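PDB 6U7J: beta-glucuronidase from uncultured Clostridium sp., which hydrolyses beta-D-glucuronides to free glucuronic acid and the aglycone, and as a gut microbial enzyme probably helps to reactivate conjugated estrogens. Local coordinates for residues L96-N110 with N133-L147. Residues are numbered along the deposited sequence; the frame is centred on the assembly and turned at random.
Sequences LRFGSVTHHAVIYLN and NEGENRLTVAVGNIL
Leu147 CD2 sits over the centre of the His103 ring in a CH-pi contact, 3.5 Å from the centroid, while Thr102 CG2 covers the opposite face. Beside it, His104 NE2 donates to Ile146 O (2.7 Å), which lies close to the imidazole plane; chi1 of -48° sets CG beside the backbone N and turns the ring end toward this oxygen. Gly144 O accepts from both His103 N (2.8 Å) and His104 N, a classic beta bulge after a cis peptide. From there strands 104-109 and 135-144 run antiparallel through the jelly-roll sugar-binding domain of this family 2 glycosidase, in register from His104-Gly144 to Leu109-Leu139. At the far end Asn110 N donates to Arg138 O, its OD1 receives Arg138 N from above the carbonyl plane, and its ND2 reaches Asn137 OD1 (2.9 Å). That oxygen also accepts Asn133 N, and Asn137 ND2 returns a bond to Asn133 O, fixing the amide's rotation. On the sheet face carrying Ile107, Phe98 CZ meets Val141 CG2 (3.7 Å) and Leu96 meets Leu139 tip to tip, across the jelly-roll core. Phe40 touches Val106, Tyr108 and Ala142 on the other face; Glu80 of adjoining strand 76-85 salt-bridges Arg138 and is hydrogen-bonded to Thr140.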
ATOM      1  N   LEU B  96       4.220   8.214  46.448  1.00 33.30           N
ATOM      2  CA  LEU B  96       3.643   8.386  45.118  1.00 34.32           C
ATOM      3  C   LEU B  96       4.759   8.309  44.087  1.00 34.50           C
ATOM      4  O   LEU B  96       5.637   9.178  44.052  1.00 32.55           O
ATOM      5  CB  LEU B  96       2.931   9.725  45.023  1.00 35.59           C
ATOM      6  CG  LEU B  96       2.028   9.908  43.821  1.00 42.02           C
ATOM      7  CD1 LEU B  96       0.887   8.882  43.899  1.00 40.45           C
ATOM      8  CD2 LEU B  96       1.496  11.348  43.813  1.00 39.63           C
ATOM      9  N   ARG B  97       4.721   7.294  43.232  1.00 30.63           N
ATOM     10  CA  ARG B  97       5.760   7.110  42.228  1.00 36.90           C
ATOM     11  C   ARG B  97       5.230   7.360  40.823  1.00 31.77           C
ATOM     12  O   ARG B  97       4.194   6.810  40.436  1.00 35.63           O
ATOM     13  CB  ARG B  97       6.358   5.708  42.278  1.00 32.79           C
ATOM     14  CG  ARG B  97       7.294   5.532  41.110  1.00 36.55           C
ATOM     15  CD  ARG B  97       8.061   4.293  41.169  1.00 44.87           C
ATOM     16  NE  ARG B  97       9.053   4.329  42.234  1.00 48.70           N
ATOM     17  CZ  ARG B  97      10.261   3.803  42.109  1.00 45.44           C
ATOM     18  NH1 ARG B  97      10.607   3.239  40.947  1.00 40.30           N
ATOM     19  NH2 ARG B  97      11.107   3.852  43.129  1.00 39.62           N
ATOM     20  N   PHE B  98       5.966   8.158  40.058  1.00 33.60           N
ATOM     21  CA  PHE B  98       5.771   8.287  38.620  1.00 30.95           C
ATOM     22  C   PHE B  98       6.923   7.586  37.915  1.00 33.25           C
ATOM     23  O   PHE B  98       8.094   7.888  38.187  1.00 30.04           O
ATOM     24  CB  PHE B  98       5.694   9.750  38.213  1.00 30.30           C
ATOM     25  CG  PHE B  98       4.468  10.454  38.734  1.00 33.93           C
ATOM     26  CD1 PHE B  98       4.455  10.999  40.014  1.00 32.36           C
ATOM     27  CD2 PHE B  98       3.328  10.560  37.947  1.00 33.48           C
ATOM     28  CE1 PHE B  98       3.328  11.635  40.498  1.00 35.43           C
ATOM     29  CE2 PHE B  98       2.196  11.208  38.420  1.00 32.80           C
ATOM     30  CZ  PHE B  98       2.193  11.733  39.700  1.00 34.57           C
ATOM     31  N   GLY B  99       6.590   6.649  37.019  1.00 30.73           N
ATOM     32  CA  GLY B  99       7.629   6.009  36.224  1.00 32.49           C
ATOM     33  C   GLY B  99       8.340   7.006  35.335  1.00 32.30           C
ATOM     34  O   GLY B  99       9.557   6.923  35.129  1.00 30.27           O
ATOM     35  N   SER B 100       7.588   7.975  34.815  1.00 28.44           N
ATOM     36  CA  SER B 100       8.132   9.094  34.066  1.00 29.66           C
ATOM     37  C   SER B 100       6.993  10.035  33.688  1.00 31.11           C
ATOM     38  O   SER B 100       5.843   9.610  33.559  1.00 31.06           O
ATOM     39  CB  SER B 100       8.872   8.621  32.806  1.00 31.25           C
ATOM     40  OG  SER B 100       7.955   8.193  31.825  1.00 29.10           O
ATOM     41  N   VAL B 101       7.317  11.314  33.540  1.00 32.43           N
ATOM     42  CA  VAL B 101       6.429  12.342  33.010  1.00 32.31           C
ATOM     43  C   VAL B 101       7.264  13.139  32.025  1.00 31.63           C
ATOM     44  O   VAL B 101       8.331  13.641  32.388  1.00 29.27           O
ATOM     45  CB  VAL B 101       5.865  13.263  34.111  1.00 29.24           C
ATOM     46  CG1 VAL B 101       5.133  14.448  33.500  1.00 29.11           C
ATOM     47  CG2 VAL B 101       4.955  12.492  35.047  1.00 28.64           C
ATOM     48  N   THR B 102       6.795  13.251  30.785  1.00 31.06           N
ATOM     49  CA  THR B 102       7.595  13.762  29.677  1.00 28.58           C
ATOM     50  C   THR B 102       7.067  15.123  29.246  1.00 31.54           C
ATOM     51  O   THR B 102       5.953  15.211  28.718  1.00 29.24           O
ATOM     52  CB  THR B 102       7.530  12.779  28.510  1.00 31.33           C
ATOM     53  OG1 THR B 102       7.786  11.455  28.997  1.00 31.37           O
ATOM     54  CG2 THR B 102       8.516  13.150  27.422  1.00 25.06           C
ATOM     55  N   HIS B 103       7.866  16.181  29.412  1.00 32.05           N
ATOM     56  CA  HIS B 103       9.240  16.149  29.909  1.00 30.47           C
ATOM     57  C   HIS B 103       9.358  16.644  31.346  1.00 33.79           C
ATOM     58  O   HIS B 103      10.230  16.200  32.095  1.00 34.34           O
ATOM     59  CB  HIS B 103      10.132  17.033  29.041  1.00 30.11           C
ATOM     60  CG  HIS B 103      10.335  16.518  27.649  1.00 33.73           C
ATOM     61  ND1 HIS B 103      11.255  15.535  27.349  1.00 30.50           N
ATOM     62  CD2 HIS B 103       9.757  16.866  26.475  1.00 31.68           C
ATOM     63  CE1 HIS B 103      11.239  15.302  26.050  1.00 30.57           C
ATOM     64  NE2 HIS B 103      10.337  16.094  25.496  1.00 31.88           N
ATOM     65  N   HIS B 104       8.479  17.579  31.709  1.00 30.63           N
ATOM     66  CA  HIS B 104       8.536  18.309  32.970  1.00 34.25           C
ATOM     67  C   HIS B 104       7.237  18.122  33.740  1.00 33.50           C
ATOM     68  O   HIS B 104       6.155  18.120  33.148  1.00 29.77           O
ATOM     69  CB  HIS B 104       8.771  19.806  32.719  1.00 32.52           C
ATOM     70  CG  HIS B 104       9.888  20.083  31.765  1.00 35.00           C
ATOM     71  ND1 HIS B 104      11.188  19.695  32.008  1.00 35.77           N
ATOM     72  CD2 HIS B 104       9.898  20.697  30.557  1.00 35.42           C
ATOM     73  CE1 HIS B 104      11.951  20.065  30.996  1.00 36.03           C
ATOM     74  NE2 HIS B 104      11.193  20.671  30.100  1.00 29.99           N
ATOM     75  N   ALA B 105       7.342  17.988  35.066  1.00 32.45           N
ATOM     76  CA  ALA B 105       6.176  17.713  35.894  1.00 31.80           C
ATOM     77  C   ALA B 105       6.094  18.668  37.078  1.00 35.42           C
ATOM     78  O   ALA B 105       7.106  19.012  37.696  1.00 40.41           O
ATOM     79  CB  ALA B 105       6.194  16.273  36.416  1.00 29.33           C
ATOM     80  N   VAL B 106       4.876  19.085  37.394  1.00 34.79           N
ATOM     81  CA  VAL B 106       4.549  19.694  38.682  1.00 36.31           C
ATOM     82  C   VAL B 106       3.387  18.892  39.247  1.00 32.54           C
ATOM     83  O   VAL B 106       2.324  18.815  38.621  1.00 33.12           O
ATOM     84  CB  VAL B 106       4.186  21.186  38.560  1.00 34.60           C
ATOM     85  CG1 VAL B 106       4.062  21.837  39.959  1.00 37.08           C
ATOM     86  CG2 VAL B 106       5.230  21.923  37.752  1.00 32.00           C
ATOM     87  N   ILE B 107       3.601  18.272  40.403  1.00 30.60           N
ATOM     88  CA  ILE B 107       2.645  17.362  41.027  1.00 30.96           C
ATOM     89  C   ILE B 107       1.928  18.105  42.148  1.00 37.27           C
ATOM     90  O   ILE B 107       2.583  18.662  43.040  1.00 35.88           O
ATOM     91  CB  ILE B 107       3.354  16.121  41.593  1.00 27.80           C
ATOM     92  CG1 ILE B 107       4.245  15.447  40.546  1.00 34.04           C
ATOM     93  CG2 ILE B 107       2.336  15.170  42.231  1.00 29.90           C
ATOM     94  CD1 ILE B 107       3.625  15.293  39.180  1.00 33.42           C
ATOM     95  N   TYR B 108       0.592  18.098  42.119  1.00 31.86           N
ATOM     96  CA  TYR B 108      -0.225  18.696  43.166  1.00 30.16           C
ATOM     97  C   TYR B 108      -1.065  17.611  43.816  1.00 36.08           C
ATOM     98  O   TYR B 108      -1.557  16.705  43.132  1.00 31.44           O
ATOM     99  CB  TYR B 108      -1.160  19.794  42.628  1.00 35.54           C
ATOM    100  CG  TYR B 108      -0.475  20.916  41.870  1.00 36.02           C
ATOM    101  CD1 TYR B 108      -0.175  20.788  40.516  1.00 34.16           C
ATOM    102  CD2 TYR B 108      -0.143  22.112  42.508  1.00 37.84           C
ATOM    103  CE1 TYR B 108       0.437  21.821  39.822  1.00 36.36           C
ATOM    104  CE2 TYR B 108       0.467  23.141  41.828  1.00 36.04           C
ATOM    105  CZ  TYR B 108       0.752  22.991  40.479  1.00 37.48           C
ATOM    106  OH  TYR B 108       1.367  24.011  39.791  1.00 38.13           O
ATOM    107  N   LEU B 109      -1.209  17.696  45.140  1.00 31.75           N
ATOM    108  CA  LEU B 109      -2.032  16.772  45.908  1.00 36.27           C
ATOM    109  C   LEU B 109      -3.032  17.584  46.714  1.00 36.56           C
ATOM    110  O   LEU B 109      -2.638  18.403  47.552  1.00 36.77           O
ATOM    111  CB  LEU B 109      -1.181  15.897  46.831  1.00 34.07           C
ATOM    112  CG  LEU B 109      -1.942  15.033  47.835  1.00 41.27           C
ATOM    113  CD1 LEU B 109      -2.806  14.022  47.106  1.00 38.46           C
ATOM    114  CD2 LEU B 109      -0.993  14.314  48.816  1.00 38.86           C
ATOM    115  N   ASN B 110      -4.320  17.358  46.458  1.00 33.80           N
ATOM    116  CA  ASN B 110      -5.393  18.101  47.111  1.00 38.62           C
ATOM    117  C   ASN B 110      -5.183  19.608  46.971  1.00 42.87           C
ATOM    118  O   ASN B 110      -5.426  20.384  47.895  1.00 38.31           O
ATOM    119  CB  ASN B 110      -5.522  17.678  48.575  1.00 38.04           C
ATOM    120  CG  ASN B 110      -5.899  16.216  48.704  1.00 36.29           C
ATOM    121  OD1 ASN B 110      -6.774  15.736  47.986  1.00 37.36           O
ATOM    122  ND2 ASN B 110      -5.213  15.490  49.579  1.00 35.01           N
ATOM    123  N   ASN B 133      -4.970  12.191  52.720  1.00 41.46           N
ATOM    124  CA  ASN B 133      -6.047  11.830  53.627  1.00 43.61           C
ATOM    125  C   ASN B 133      -6.408  10.365  53.450  1.00 44.06           C
ATOM    126  O   ASN B 133      -6.243   9.784  52.371  1.00 40.53           O
ATOM    127  CB  ASN B 133      -7.305  12.672  53.384  1.00 42.46           C
ATOM    128  CG  ASN B 133      -6.995  14.052  52.871  1.00 49.03           C
ATOM    129  OD1 ASN B 133      -6.208  14.790  53.471  1.00 52.84           O
ATOM    130  ND2 ASN B 133      -7.620  14.422  51.752  1.00 54.69           N
ATOM    131  N   GLU B 134      -6.934   9.779  54.519  1.00 41.98           N
ATOM    132  CA  GLU B 134      -7.652   8.522  54.393  1.00 42.45           C
ATOM    133  C   GLU B 134      -8.847   8.713  53.467  1.00 41.67           C
ATOM    134  O   GLU B 134      -9.526   9.741  53.501  1.00 42.01           O
ATOM    135  CB  GLU B 134      -8.110   8.038  55.768  1.00 45.33           C
ATOM    136  CG  GLU B 134      -8.739   6.660  55.771  1.00 46.48           C
ATOM    137  CD  GLU B 134      -9.185   6.241  57.164  1.00 52.20           C
ATOM    138  OE1 GLU B 134      -8.312   5.904  57.998  1.00 48.52           O
ATOM    139  OE2 GLU B 134     -10.411   6.248  57.420  1.00 53.39           O
ATOM    140  N   GLY B 135      -9.098   7.726  52.621  1.00 40.84           N
ATOM    141  CA  GLY B 135     -10.135   7.899  51.628  1.00 40.14           C
ATOM    142  C   GLY B 135      -9.678   8.734  50.449  1.00 39.01           C
ATOM    143  O   GLY B 135      -8.514   8.669  50.043  1.00 36.39           O
ATOM    144  N   GLU B 136     -10.592   9.553  49.928  1.00 37.66           N
ATOM    145  CA  GLU B 136     -10.432  10.192  48.628  1.00 40.17           C
ATOM    146  C   GLU B 136      -9.402  11.319  48.653  1.00 39.95           C
ATOM    147  O   GLU B 136      -9.371  12.135  49.578  1.00 35.23           O
ATOM    148  CB  GLU B 136     -11.789  10.730  48.171  1.00 44.05           C
ATOM    149  CG  GLU B 136     -11.749  11.577  46.939  1.00 50.30           C
ATOM    150  CD  GLU B 136     -12.968  11.368  46.058  1.00 59.73           C
ATOM    151  OE1 GLU B 136     -13.224  10.212  45.649  1.00 65.84           O
ATOM    152  OE2 GLU B 136     -13.665  12.368  45.779  1.00 67.44           O
ATOM    153  N   ASN B 137      -8.546  11.347  47.627  1.00 31.11           N
ATOM    154  CA  ASN B 137      -7.590  12.423  47.380  1.00 32.71           C
ATOM    155  C   ASN B 137      -7.686  12.854  45.913  1.00 37.94           C
ATOM    156  O   ASN B 137      -8.163  12.103  45.056  1.00 33.11           O
ATOM    157  CB  ASN B 137      -6.148  11.982  47.702  1.00 33.19           C
ATOM    158  CG  ASN B 137      -5.924  11.741  49.196  1.00 39.45           C
ATOM    159  OD1 ASN B 137      -5.340  12.576  49.885  1.00 37.56           O
ATOM    160  ND2 ASN B 137      -6.401  10.605  49.699  1.00 33.81           N
ATOM    161  N   ARG B 138      -7.226  14.069  45.624  1.00 33.47           N
ATOM    162  CA  ARG B 138      -7.206  14.591  44.264  1.00 34.08           C
ATOM    163  C   ARG B 138      -5.763  14.761  43.828  1.00 34.14           C
ATOM    164  O   ARG B 138      -4.965  15.384  44.537  1.00 34.71           O
ATOM    165  CB  ARG B 138      -7.951  15.926  44.150  1.00 36.18           C
ATOM    166  CG  ARG B 138      -7.959  16.508  42.736  1.00 36.34           C
ATOM    167  CD  ARG B 138      -9.044  17.591  42.541  1.00 38.71           C
ATOM    168  NE  ARG B 138      -8.855  18.714  43.448  1.00 36.47           N
ATOM    169  CZ  ARG B 138      -8.033  19.730  43.210  1.00 40.47           C
ATOM    170  NH1 ARG B 138      -7.340  19.773  42.081  1.00 39.79           N
ATOM    171  NH2 ARG B 138      -7.899  20.700  44.102  1.00 38.87           N
ATOM    172  N   LEU B 139      -5.435  14.206  42.663  1.00 31.06           N
ATOM    173  CA  LEU B 139      -4.081  14.229  42.127  1.00 33.29           C
ATOM    174  C   LEU B 139      -4.105  15.000  40.814  1.00 34.62           C
ATOM    175  O   LEU B 139      -4.824  14.619  39.881  1.00 29.40           O
ATOM    176  CB  LEU B 139      -3.549  12.802  41.927  1.00 29.94           C
ATOM    177  CG  LEU B 139      -2.173  12.687  41.263  1.00 32.96           C
ATOM    178  CD1 LEU B 139      -1.125  13.525  41.999  1.00 29.24           C
ATOM    179  CD2 LEU B 139      -1.724  11.228  41.165  1.00 31.79           C
ATOM    180  N   THR B 140      -3.349  16.096  40.759  1.00 30.43           N
ATOM    181  CA  THR B 140      -3.275  16.950  39.585  1.00 29.04           C
ATOM    182  C   THR B 140      -1.827  16.996  39.131  1.00 33.15           C
ATOM    183  O   THR B 140      -0.934  17.247  39.947  1.00 30.81           O
ATOM    184  CB  THR B 140      -3.787  18.374  39.888  1.00 38.71           C
ATOM    185  OG1 THR B 140      -5.012  18.296  40.642  1.00 36.93           O
ATOM    186  CG2 THR B 140      -4.021  19.160  38.577  1.00 31.81           C
ATOM    187  N   VAL B 141      -1.597  16.746  37.839  1.00 30.56           N
ATOM    188  CA  VAL B 141      -0.250  16.674  37.276  1.00 29.78           C
ATOM    189  C   VAL B 141      -0.169  17.618  36.087  1.00 31.98           C
ATOM    190  O   VAL B 141      -0.835  17.393  35.069  1.00 30.38           O
ATOM    191  CB  VAL B 141       0.122  15.251  36.842  1.00 32.58           C
ATOM    192  CG1 VAL B 141       1.499  15.258  36.192  1.00 27.37           C
ATOM    193  CG2 VAL B 141       0.078  14.289  38.029  1.00 27.54           C
ATOM    194  N   ALA B 142       0.648  18.662  36.199  1.00 30.54           N
ATOM    195  CA  ALA B 142       0.968  19.505  35.055  1.00 31.68           C
ATOM    196  C   ALA B 142       2.138  18.882  34.305  1.00 31.81           C
ATOM    197  O   ALA B 142       3.136  18.499  34.923  1.00 30.67           O
ATOM    198  CB  ALA B 142       1.321  20.931  35.479  1.00 28.15           C
ATOM    199  N   VAL B 143       2.003  18.778  32.982  1.00 32.11           N
ATOM    200  CA  VAL B 143       2.959  18.098  32.107  1.00 26.61           C
ATOM    201  C   VAL B 143       3.392  19.094  31.037  1.00 26.73           C
ATOM    202  O   VAL B 143       2.550  19.604  30.287  1.00 27.48           O
ATOM    203  CB  VAL B 143       2.345  16.839  31.465  1.00 29.91           C
ATOM    204  CG1 VAL B 143       3.328  16.161  30.485  1.00 26.88           C
ATOM    205  CG2 VAL B 143       1.880  15.843  32.534  1.00 30.40           C
ATOM    206  N   GLY B 144       4.688  19.374  30.964  1.00 24.55           N
ATOM    207  CA  GLY B 144       5.222  20.354  30.025  1.00 26.39           C
ATOM    208  C   GLY B 144       6.197  19.712  29.057  1.00 24.65           C
ATOM    209  O   GLY B 144       6.993  18.853  29.449  1.00 28.19           O
ATOM    210  N   ASN B 145       6.150  20.146  27.795  1.00 26.49           N
ATOM    211  CA  ASN B 145       6.932  19.492  26.743  1.00 30.56           C
ATOM    212  C   ASN B 145       8.025  20.370  26.139  1.00 29.70           C
ATOM    213  O   ASN B 145       8.612  19.995  25.113  1.00 32.94           O
ATOM    214  CB  ASN B 145       6.009  18.983  25.634  1.00 28.96           C
ATOM    215  CG  ASN B 145       5.317  20.098  24.881  1.00 29.61           C
ATOM    216  OD1 ASN B 145       5.731  21.259  24.918  1.00 31.24           O
ATOM    217  ND2 ASN B 145       4.244  19.746  24.184  1.00 31.60           N
ATOM    218  N   ILE B 146       8.302  21.517  26.722  1.00 24.98           N
ATOM    219  CA  ILE B 146       9.265  22.446  26.145  1.00 28.01           C
ATOM    220  C   ILE B 146      10.682  21.973  26.438  1.00 32.73           C
ATOM    221  O   ILE B 146      11.001  21.544  27.554  1.00 34.21           O
ATOM    222  CB  ILE B 146       9.003  23.860  26.682  1.00 29.58           C
ATOM    223  CG1 ILE B 146       7.690  24.362  26.085  1.00 33.14           C
ATOM    224  CG2 ILE B 146      10.158  24.798  26.344  1.00 31.46           C
ATOM    225  CD1 ILE B 146       7.205  25.626  26.675  1.00 35.38           C
ATOM    226  N   LEU B 147      11.542  22.020  25.427  1.00 37.09           N
ATOM    227  CA  LEU B 147      12.936  21.634  25.587  1.00 34.71           C
ATOM    228  C   LEU B 147      13.808  22.851  25.338  1.00 37.74           C
ATOM    229  O   LEU B 147      13.582  23.598  24.380  1.00 33.17           O
ATOM    230  CB  LEU B 147      13.325  20.502  24.637  1.00 34.21           C
ATOM    231  CG  LEU B 147      12.671  19.144  24.889  1.00 33.03           C
ATOM    232  CD1 LEU B 147      13.024  18.195  23.742  1.00 32.59           C
ATOM    233  CD2 LEU B 147      13.077  18.551  26.267  1.00 30.40           C
TER
HETATM  234  O   HOH W   1      -8.468  21.901  47.319  1.00 54.51           O